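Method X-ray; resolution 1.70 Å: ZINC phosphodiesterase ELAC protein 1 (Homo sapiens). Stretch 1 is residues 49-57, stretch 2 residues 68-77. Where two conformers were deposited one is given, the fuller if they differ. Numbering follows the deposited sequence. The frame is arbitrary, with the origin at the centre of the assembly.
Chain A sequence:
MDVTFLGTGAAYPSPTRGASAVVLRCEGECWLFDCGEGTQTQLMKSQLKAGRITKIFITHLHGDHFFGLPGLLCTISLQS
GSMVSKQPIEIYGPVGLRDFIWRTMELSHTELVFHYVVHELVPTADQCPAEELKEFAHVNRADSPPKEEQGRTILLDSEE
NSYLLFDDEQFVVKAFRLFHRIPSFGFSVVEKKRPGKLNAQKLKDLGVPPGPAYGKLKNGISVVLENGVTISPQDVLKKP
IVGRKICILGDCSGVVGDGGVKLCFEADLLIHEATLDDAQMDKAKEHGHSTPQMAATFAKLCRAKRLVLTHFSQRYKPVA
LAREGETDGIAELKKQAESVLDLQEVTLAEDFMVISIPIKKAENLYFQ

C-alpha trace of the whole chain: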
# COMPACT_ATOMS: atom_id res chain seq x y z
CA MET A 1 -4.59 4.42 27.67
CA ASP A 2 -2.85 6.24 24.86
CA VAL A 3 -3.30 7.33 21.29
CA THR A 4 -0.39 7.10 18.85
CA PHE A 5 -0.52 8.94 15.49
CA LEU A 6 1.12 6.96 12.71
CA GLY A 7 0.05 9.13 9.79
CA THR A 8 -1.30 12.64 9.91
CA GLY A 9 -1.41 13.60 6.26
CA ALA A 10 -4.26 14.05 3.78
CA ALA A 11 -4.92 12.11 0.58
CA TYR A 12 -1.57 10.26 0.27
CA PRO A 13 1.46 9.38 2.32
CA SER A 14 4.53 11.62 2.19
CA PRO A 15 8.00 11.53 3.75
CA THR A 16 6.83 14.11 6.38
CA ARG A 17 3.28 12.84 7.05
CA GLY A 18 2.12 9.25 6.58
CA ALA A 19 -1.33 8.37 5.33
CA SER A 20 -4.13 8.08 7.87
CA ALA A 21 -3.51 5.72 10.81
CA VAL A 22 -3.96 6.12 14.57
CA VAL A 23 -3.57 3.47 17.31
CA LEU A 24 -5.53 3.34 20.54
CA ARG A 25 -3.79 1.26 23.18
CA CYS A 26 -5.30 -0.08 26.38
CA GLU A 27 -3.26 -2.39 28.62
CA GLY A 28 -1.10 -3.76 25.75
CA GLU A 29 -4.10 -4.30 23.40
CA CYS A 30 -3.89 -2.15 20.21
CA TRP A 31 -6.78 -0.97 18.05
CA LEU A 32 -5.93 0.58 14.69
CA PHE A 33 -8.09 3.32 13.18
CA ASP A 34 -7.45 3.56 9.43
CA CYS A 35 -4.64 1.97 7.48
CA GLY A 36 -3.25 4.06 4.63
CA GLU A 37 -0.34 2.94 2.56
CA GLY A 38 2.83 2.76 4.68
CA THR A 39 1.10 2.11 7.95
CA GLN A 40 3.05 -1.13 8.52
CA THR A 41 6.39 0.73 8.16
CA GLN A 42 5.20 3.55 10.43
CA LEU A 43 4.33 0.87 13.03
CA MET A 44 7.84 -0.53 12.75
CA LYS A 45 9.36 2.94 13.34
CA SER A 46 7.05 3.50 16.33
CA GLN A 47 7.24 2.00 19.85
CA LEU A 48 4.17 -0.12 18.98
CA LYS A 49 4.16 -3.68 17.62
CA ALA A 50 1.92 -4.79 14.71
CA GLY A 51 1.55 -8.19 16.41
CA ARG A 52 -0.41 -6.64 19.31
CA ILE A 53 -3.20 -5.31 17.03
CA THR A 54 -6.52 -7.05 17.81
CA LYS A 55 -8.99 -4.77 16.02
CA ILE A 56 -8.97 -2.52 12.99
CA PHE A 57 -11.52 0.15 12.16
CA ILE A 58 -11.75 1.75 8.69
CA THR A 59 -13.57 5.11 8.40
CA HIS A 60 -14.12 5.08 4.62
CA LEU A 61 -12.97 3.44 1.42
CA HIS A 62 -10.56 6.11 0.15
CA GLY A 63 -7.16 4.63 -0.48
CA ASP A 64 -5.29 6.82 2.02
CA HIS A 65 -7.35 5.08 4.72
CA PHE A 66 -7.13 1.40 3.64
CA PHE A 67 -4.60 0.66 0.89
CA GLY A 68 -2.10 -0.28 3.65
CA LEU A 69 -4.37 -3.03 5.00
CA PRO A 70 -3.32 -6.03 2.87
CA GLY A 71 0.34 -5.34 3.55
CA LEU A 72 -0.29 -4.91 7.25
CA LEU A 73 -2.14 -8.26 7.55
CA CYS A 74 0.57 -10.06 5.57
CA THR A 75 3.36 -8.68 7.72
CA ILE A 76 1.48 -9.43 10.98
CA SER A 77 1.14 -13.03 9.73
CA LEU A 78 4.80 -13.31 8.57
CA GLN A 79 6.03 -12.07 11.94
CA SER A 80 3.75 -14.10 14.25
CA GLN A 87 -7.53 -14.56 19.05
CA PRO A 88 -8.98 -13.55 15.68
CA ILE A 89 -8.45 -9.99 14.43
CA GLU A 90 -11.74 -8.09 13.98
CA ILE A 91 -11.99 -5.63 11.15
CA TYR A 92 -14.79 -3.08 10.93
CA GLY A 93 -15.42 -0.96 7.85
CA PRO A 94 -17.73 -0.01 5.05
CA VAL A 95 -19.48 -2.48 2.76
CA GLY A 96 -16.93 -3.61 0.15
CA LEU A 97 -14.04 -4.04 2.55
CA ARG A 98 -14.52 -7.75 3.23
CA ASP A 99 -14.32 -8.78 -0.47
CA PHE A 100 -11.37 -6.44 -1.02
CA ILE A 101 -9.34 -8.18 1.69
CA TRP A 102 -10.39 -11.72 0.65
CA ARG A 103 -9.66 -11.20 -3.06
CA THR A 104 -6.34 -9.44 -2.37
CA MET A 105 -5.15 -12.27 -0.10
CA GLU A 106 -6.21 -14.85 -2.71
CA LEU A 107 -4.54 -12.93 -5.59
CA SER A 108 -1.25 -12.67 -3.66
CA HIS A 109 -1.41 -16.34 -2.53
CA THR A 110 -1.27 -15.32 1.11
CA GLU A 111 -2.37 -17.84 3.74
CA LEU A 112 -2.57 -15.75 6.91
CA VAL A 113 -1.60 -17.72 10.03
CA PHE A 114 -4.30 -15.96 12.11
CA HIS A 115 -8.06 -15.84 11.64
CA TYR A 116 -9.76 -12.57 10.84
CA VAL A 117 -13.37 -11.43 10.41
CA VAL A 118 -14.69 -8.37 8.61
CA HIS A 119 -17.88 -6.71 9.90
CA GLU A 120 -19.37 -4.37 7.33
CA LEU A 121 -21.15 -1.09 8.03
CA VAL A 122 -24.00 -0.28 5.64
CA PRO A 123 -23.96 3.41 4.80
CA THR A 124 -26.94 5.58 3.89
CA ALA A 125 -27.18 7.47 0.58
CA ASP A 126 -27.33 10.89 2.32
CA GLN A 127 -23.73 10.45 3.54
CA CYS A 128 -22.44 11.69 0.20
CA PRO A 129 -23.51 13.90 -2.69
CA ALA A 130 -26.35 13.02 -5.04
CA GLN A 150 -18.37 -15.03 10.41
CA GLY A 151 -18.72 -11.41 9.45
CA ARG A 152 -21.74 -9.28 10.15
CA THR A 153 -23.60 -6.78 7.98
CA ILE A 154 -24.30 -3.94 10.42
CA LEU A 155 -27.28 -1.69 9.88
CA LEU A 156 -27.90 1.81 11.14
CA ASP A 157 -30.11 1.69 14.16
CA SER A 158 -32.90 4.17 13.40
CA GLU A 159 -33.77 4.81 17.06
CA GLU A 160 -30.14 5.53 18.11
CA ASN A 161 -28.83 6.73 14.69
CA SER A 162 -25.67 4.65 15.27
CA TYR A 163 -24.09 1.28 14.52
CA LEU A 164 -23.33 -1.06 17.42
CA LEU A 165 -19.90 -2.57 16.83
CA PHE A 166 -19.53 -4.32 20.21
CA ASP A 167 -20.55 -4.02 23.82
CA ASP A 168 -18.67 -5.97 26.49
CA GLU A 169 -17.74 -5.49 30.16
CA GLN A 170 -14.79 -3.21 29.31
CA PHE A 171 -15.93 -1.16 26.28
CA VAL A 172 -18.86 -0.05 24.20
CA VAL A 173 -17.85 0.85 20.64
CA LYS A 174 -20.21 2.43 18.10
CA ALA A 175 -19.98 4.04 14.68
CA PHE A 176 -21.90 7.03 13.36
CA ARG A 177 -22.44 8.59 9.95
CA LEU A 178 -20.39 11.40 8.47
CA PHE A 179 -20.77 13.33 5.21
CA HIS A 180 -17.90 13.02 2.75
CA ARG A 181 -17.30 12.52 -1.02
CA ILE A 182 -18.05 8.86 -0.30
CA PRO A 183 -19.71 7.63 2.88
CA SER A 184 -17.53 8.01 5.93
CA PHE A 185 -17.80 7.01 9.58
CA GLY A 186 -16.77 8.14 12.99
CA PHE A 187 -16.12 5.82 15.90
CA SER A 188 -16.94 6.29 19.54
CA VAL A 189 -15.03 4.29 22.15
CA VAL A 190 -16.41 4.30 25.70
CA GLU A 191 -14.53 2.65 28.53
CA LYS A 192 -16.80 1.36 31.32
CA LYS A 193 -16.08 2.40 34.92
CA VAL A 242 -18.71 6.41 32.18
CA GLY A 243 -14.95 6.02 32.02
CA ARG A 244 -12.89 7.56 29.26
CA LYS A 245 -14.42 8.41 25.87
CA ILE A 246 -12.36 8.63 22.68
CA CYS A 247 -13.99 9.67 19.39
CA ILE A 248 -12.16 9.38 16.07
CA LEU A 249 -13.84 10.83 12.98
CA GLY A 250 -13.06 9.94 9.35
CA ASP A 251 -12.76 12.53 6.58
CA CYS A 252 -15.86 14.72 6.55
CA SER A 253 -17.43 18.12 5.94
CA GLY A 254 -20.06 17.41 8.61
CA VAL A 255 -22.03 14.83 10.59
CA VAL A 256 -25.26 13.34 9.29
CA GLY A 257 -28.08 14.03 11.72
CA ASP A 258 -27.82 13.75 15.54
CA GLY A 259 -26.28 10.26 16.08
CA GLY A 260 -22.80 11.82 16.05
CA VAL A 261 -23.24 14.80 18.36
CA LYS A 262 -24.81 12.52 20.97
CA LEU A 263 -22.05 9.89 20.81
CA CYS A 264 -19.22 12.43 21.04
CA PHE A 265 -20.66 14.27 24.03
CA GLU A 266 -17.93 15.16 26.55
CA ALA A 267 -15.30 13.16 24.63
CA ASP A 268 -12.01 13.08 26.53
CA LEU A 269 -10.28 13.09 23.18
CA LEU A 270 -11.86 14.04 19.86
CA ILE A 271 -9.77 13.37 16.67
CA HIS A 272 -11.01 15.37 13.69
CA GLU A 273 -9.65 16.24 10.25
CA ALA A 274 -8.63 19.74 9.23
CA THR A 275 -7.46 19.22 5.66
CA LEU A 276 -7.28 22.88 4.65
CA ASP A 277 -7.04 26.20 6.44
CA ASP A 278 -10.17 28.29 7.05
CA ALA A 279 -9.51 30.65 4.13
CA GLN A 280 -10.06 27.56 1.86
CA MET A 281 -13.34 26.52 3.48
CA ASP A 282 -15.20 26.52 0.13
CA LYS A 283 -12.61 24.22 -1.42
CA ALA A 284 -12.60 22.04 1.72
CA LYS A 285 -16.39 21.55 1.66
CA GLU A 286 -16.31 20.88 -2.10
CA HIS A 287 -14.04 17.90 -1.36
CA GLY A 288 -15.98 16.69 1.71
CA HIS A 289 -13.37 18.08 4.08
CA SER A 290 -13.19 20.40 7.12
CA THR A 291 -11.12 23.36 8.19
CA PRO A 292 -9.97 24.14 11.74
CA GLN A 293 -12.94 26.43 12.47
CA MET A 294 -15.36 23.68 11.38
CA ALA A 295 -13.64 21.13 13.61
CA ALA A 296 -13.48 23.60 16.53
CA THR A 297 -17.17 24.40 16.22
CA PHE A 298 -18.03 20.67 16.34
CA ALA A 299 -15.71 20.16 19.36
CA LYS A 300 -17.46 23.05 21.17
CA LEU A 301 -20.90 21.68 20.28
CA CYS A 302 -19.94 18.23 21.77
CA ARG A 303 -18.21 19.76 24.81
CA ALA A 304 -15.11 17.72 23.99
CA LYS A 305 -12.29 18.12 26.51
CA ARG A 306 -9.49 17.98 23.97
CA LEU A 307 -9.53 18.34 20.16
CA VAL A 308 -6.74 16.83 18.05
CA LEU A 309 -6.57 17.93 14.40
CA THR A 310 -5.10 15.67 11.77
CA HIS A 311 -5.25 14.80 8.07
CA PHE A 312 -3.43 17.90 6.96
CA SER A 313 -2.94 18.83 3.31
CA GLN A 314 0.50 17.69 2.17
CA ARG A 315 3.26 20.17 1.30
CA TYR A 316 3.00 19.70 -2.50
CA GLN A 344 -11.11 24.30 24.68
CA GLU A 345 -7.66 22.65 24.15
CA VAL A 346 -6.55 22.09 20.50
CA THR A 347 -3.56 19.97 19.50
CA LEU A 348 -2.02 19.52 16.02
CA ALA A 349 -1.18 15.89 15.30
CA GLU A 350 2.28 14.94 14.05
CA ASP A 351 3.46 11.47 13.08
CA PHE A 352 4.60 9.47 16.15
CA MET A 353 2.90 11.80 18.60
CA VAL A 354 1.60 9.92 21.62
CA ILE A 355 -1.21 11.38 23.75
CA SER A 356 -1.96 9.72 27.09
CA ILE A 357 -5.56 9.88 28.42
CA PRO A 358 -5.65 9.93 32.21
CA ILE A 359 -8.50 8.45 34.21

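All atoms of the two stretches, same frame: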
# COMPACT_ATOMS: atom_id res chain seq x y z
N LYS A 49 3.89 -2.43 18.35
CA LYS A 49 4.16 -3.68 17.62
C LYS A 49 2.89 -4.14 16.89
O LYS A 49 1.82 -4.29 17.50
CB LYS A 49 4.65 -4.77 18.59
N ALA A 50 3.03 -4.34 15.58
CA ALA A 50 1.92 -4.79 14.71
C ALA A 50 1.24 -6.03 15.28
O ALA A 50 0.00 -6.16 15.25
CB ALA A 50 2.44 -5.09 13.28
N GLY A 51 2.05 -6.94 15.82
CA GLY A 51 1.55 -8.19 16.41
C GLY A 51 0.59 -8.06 17.58
O GLY A 51 -0.08 -9.03 17.93
N ARG A 52 0.52 -6.88 18.19
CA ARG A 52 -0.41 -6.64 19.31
C ARG A 52 -1.78 -6.09 18.86
O ARG A 52 -2.65 -5.84 19.67
CB ARG A 52 0.22 -5.65 20.32
CG ARG A 52 1.34 -6.25 21.16
CD ARG A 52 2.03 -5.22 22.04
N ILE A 53 -1.96 -5.90 17.55
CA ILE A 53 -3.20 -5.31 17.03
C ILE A 53 -4.29 -6.37 17.05
O ILE A 53 -4.12 -7.42 16.45
CB ILE A 53 -3.01 -4.76 15.60
CG1 ILE A 53 -2.10 -3.52 15.61
CG2 ILE A 53 -4.39 -4.47 14.98
CD1 ILE A 53 -1.65 -3.03 14.21
N THR A 54 -5.40 -6.09 17.74
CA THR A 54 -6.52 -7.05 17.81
C THR A 54 -7.78 -6.62 17.04
O THR A 54 -8.65 -7.44 16.74
CB THR A 54 -6.92 -7.30 19.26
OG1 THR A 54 -7.25 -6.04 19.87
CG2 THR A 54 -5.78 -7.92 20.04
N LYS A 55 -7.87 -5.33 16.76
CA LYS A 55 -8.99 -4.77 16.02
C LYS A 55 -8.52 -3.66 15.11
O LYS A 55 -7.61 -2.91 15.44
CB LYS A 55 -10.07 -4.22 16.97
CG LYS A 55 -10.61 -5.25 17.97
CD LYS A 55 -11.80 -4.73 18.78
CE LYS A 55 -12.08 -5.62 19.99
NZ LYS A 55 -12.43 -6.98 19.58
N ILE A 56 -9.21 -3.54 13.98
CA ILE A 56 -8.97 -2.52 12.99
C ILE A 56 -10.29 -1.92 12.54
O ILE A 56 -11.26 -2.64 12.26
CB ILE A 56 -8.20 -3.14 11.75
CG1 ILE A 56 -6.88 -3.76 12.25
CG2 ILE A 56 -7.92 -2.09 10.69
CD1 ILE A 56 -6.10 -4.54 11.21
N PHE A 57 -10.34 -0.60 12.51
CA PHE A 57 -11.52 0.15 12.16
C PHE A 57 -11.19 1.06 10.98
O PHE A 57 -10.31 1.90 11.08
CB PHE A 57 -12.00 1.01 13.36
CG PHE A 57 -12.25 0.23 14.63
CD1 PHE A 57 -11.22 -0.12 15.50
CD2 PHE A 57 -13.55 -0.14 14.97
CE1 PHE A 57 -11.45 -0.84 16.64
CE2 PHE A 57 -13.78 -0.87 16.11
CZ PHE A 57 -12.75 -1.20 16.97
N GLY A 68 -3.11 0.39 2.82
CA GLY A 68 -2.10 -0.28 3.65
C GLY A 68 -2.52 -1.58 4.33
O GLY A 68 -1.70 -2.27 4.95
N LEU A 69 -3.81 -1.89 4.27
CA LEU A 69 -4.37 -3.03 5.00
C LEU A 69 -3.87 -4.42 4.58
O LEU A 69 -3.48 -5.23 5.41
CB LEU A 69 -5.92 -2.92 5.09
CG LEU A 69 -6.58 -3.92 6.03
CD1 LEU A 69 -6.00 -3.83 7.45
CD2 LEU A 69 -8.08 -3.51 6.08
N PRO A 70 -3.82 -4.70 3.27
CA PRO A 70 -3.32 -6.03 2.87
C PRO A 70 -1.90 -6.28 3.32
O PRO A 70 -1.58 -7.37 3.85
CB PRO A 70 -3.42 -5.98 1.34
CG PRO A 70 -4.53 -5.07 1.07
CD PRO A 70 -4.40 -3.98 2.12
N GLY A 71 -1.05 -5.27 3.12
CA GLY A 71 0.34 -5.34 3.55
C GLY A 71 0.48 -5.55 5.03
O GLY A 71 1.26 -6.38 5.47
N LEU A 72 -0.29 -4.78 5.80
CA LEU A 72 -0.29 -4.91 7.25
C LEU A 72 -0.64 -6.34 7.70
O LEU A 72 0.04 -6.90 8.55
CB LEU A 72 -1.20 -3.90 7.89
CG LEU A 72 -1.28 -3.95 9.42
CD1 LEU A 72 0.08 -3.68 10.09
CD2 LEU A 72 -2.35 -2.97 9.91
N LEU A 73 -1.71 -6.90 7.16
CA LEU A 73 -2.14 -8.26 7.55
C LEU A 73 -1.06 -9.27 7.21
O LEU A 73 -0.72 -10.14 8.01
CB LEU A 73 -3.46 -8.66 6.87
CG LEU A 73 -4.67 -7.78 7.26
CD1 LEU A 73 -5.91 -8.13 6.46
CD2 LEU A 73 -4.94 -7.78 8.79
N CYS A 74 -0.49 -9.14 6.02
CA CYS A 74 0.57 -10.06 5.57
C CYS A 74 1.76 -10.05 6.52
O CYS A 74 2.29 -11.09 6.91
CB CYS A 74 1.05 -9.72 4.15
SG CYS A 74 -0.07 -10.13 2.90
N THR A 75 2.17 -8.85 6.89
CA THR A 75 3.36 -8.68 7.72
C THR A 75 3.08 -9.16 9.16
O THR A 75 3.92 -9.84 9.76
CB THR A 75 3.90 -7.22 7.57
OG1 THR A 75 4.26 -7.02 6.19
CG2 THR A 75 5.09 -6.97 8.46
N ILE A 76 1.89 -8.87 9.69
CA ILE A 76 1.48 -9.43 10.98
C ILE A 76 1.58 -10.98 10.95
O ILE A 76 2.12 -11.60 11.86
CB ILE A 76 0.04 -9.03 11.37
CG1 ILE A 76 -0.02 -7.55 11.78
CG2 ILE A 76 -0.51 -9.90 12.52
CD1 ILE A 76 -1.39 -7.03 11.84
N SER A 77 1.08 -11.58 9.89
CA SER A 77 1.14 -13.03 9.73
C SER A 77 2.60 -13.53 9.67
O SER A 77 2.98 -14.44 10.41
CB SER A 77 0.40 -13.47 8.49
OG SER A 77 0.42 -14.87 8.37

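Residues 50-52 form a short 3-10 segment that leads directly into strand 53-57, while 69-77 belong to a helix that continues later in the chain. Strand and helix run nearly antiparallel, their N-to-C directions 161° apart, and their axes come no closer than 11.7 Å, a spacing that leaves room for a layer of side chains between the backbones. The 3-10 turn is held by R52 N to K49 O and I53 N to A50 O, both 3.0 Å. The helix carries the regular i to i+4 ladder, for example L73 N to L69 O at 3.0 Å and I76 N to L72 O at 2.9 Å. No hydrogen bond crosses between the two stretches; the contact is apolar and buries 290 Å² in total.

Because the directions oppose, A50 packs against L72 and I76, while I56, further along stretch 1, reaches back to L69, L72 and L73. A50 points its methyl toward the helix: A50 CB lies 3.8 Å from I76 CG1 and 4.2 Å from L72 CD1. The I76 side chain leaves its backbone sideways, but its end comes nearer, and I76 CG1 also packs 3.7 Å from A50 O, a van der Waals contact. I53 and I56 both point toward the helix, whereas T54 and K55 between them stay out of reach. I53 CD1 touches L72 CD2 loosely, at 4.4 Å. I56, with chi1 m and chi2 t, extends CD1 among three leucines: 3.8 Å to L69 CD1, 4.2 Å to L73 CD2 and 4.3 Å to L72 CD2. L73 starts away from the strand, yet its end comes nearer to complete this cluster. L72 thus touches A50, I53 and I56, linking the turn to the strand through dispersion and the exclusion of water.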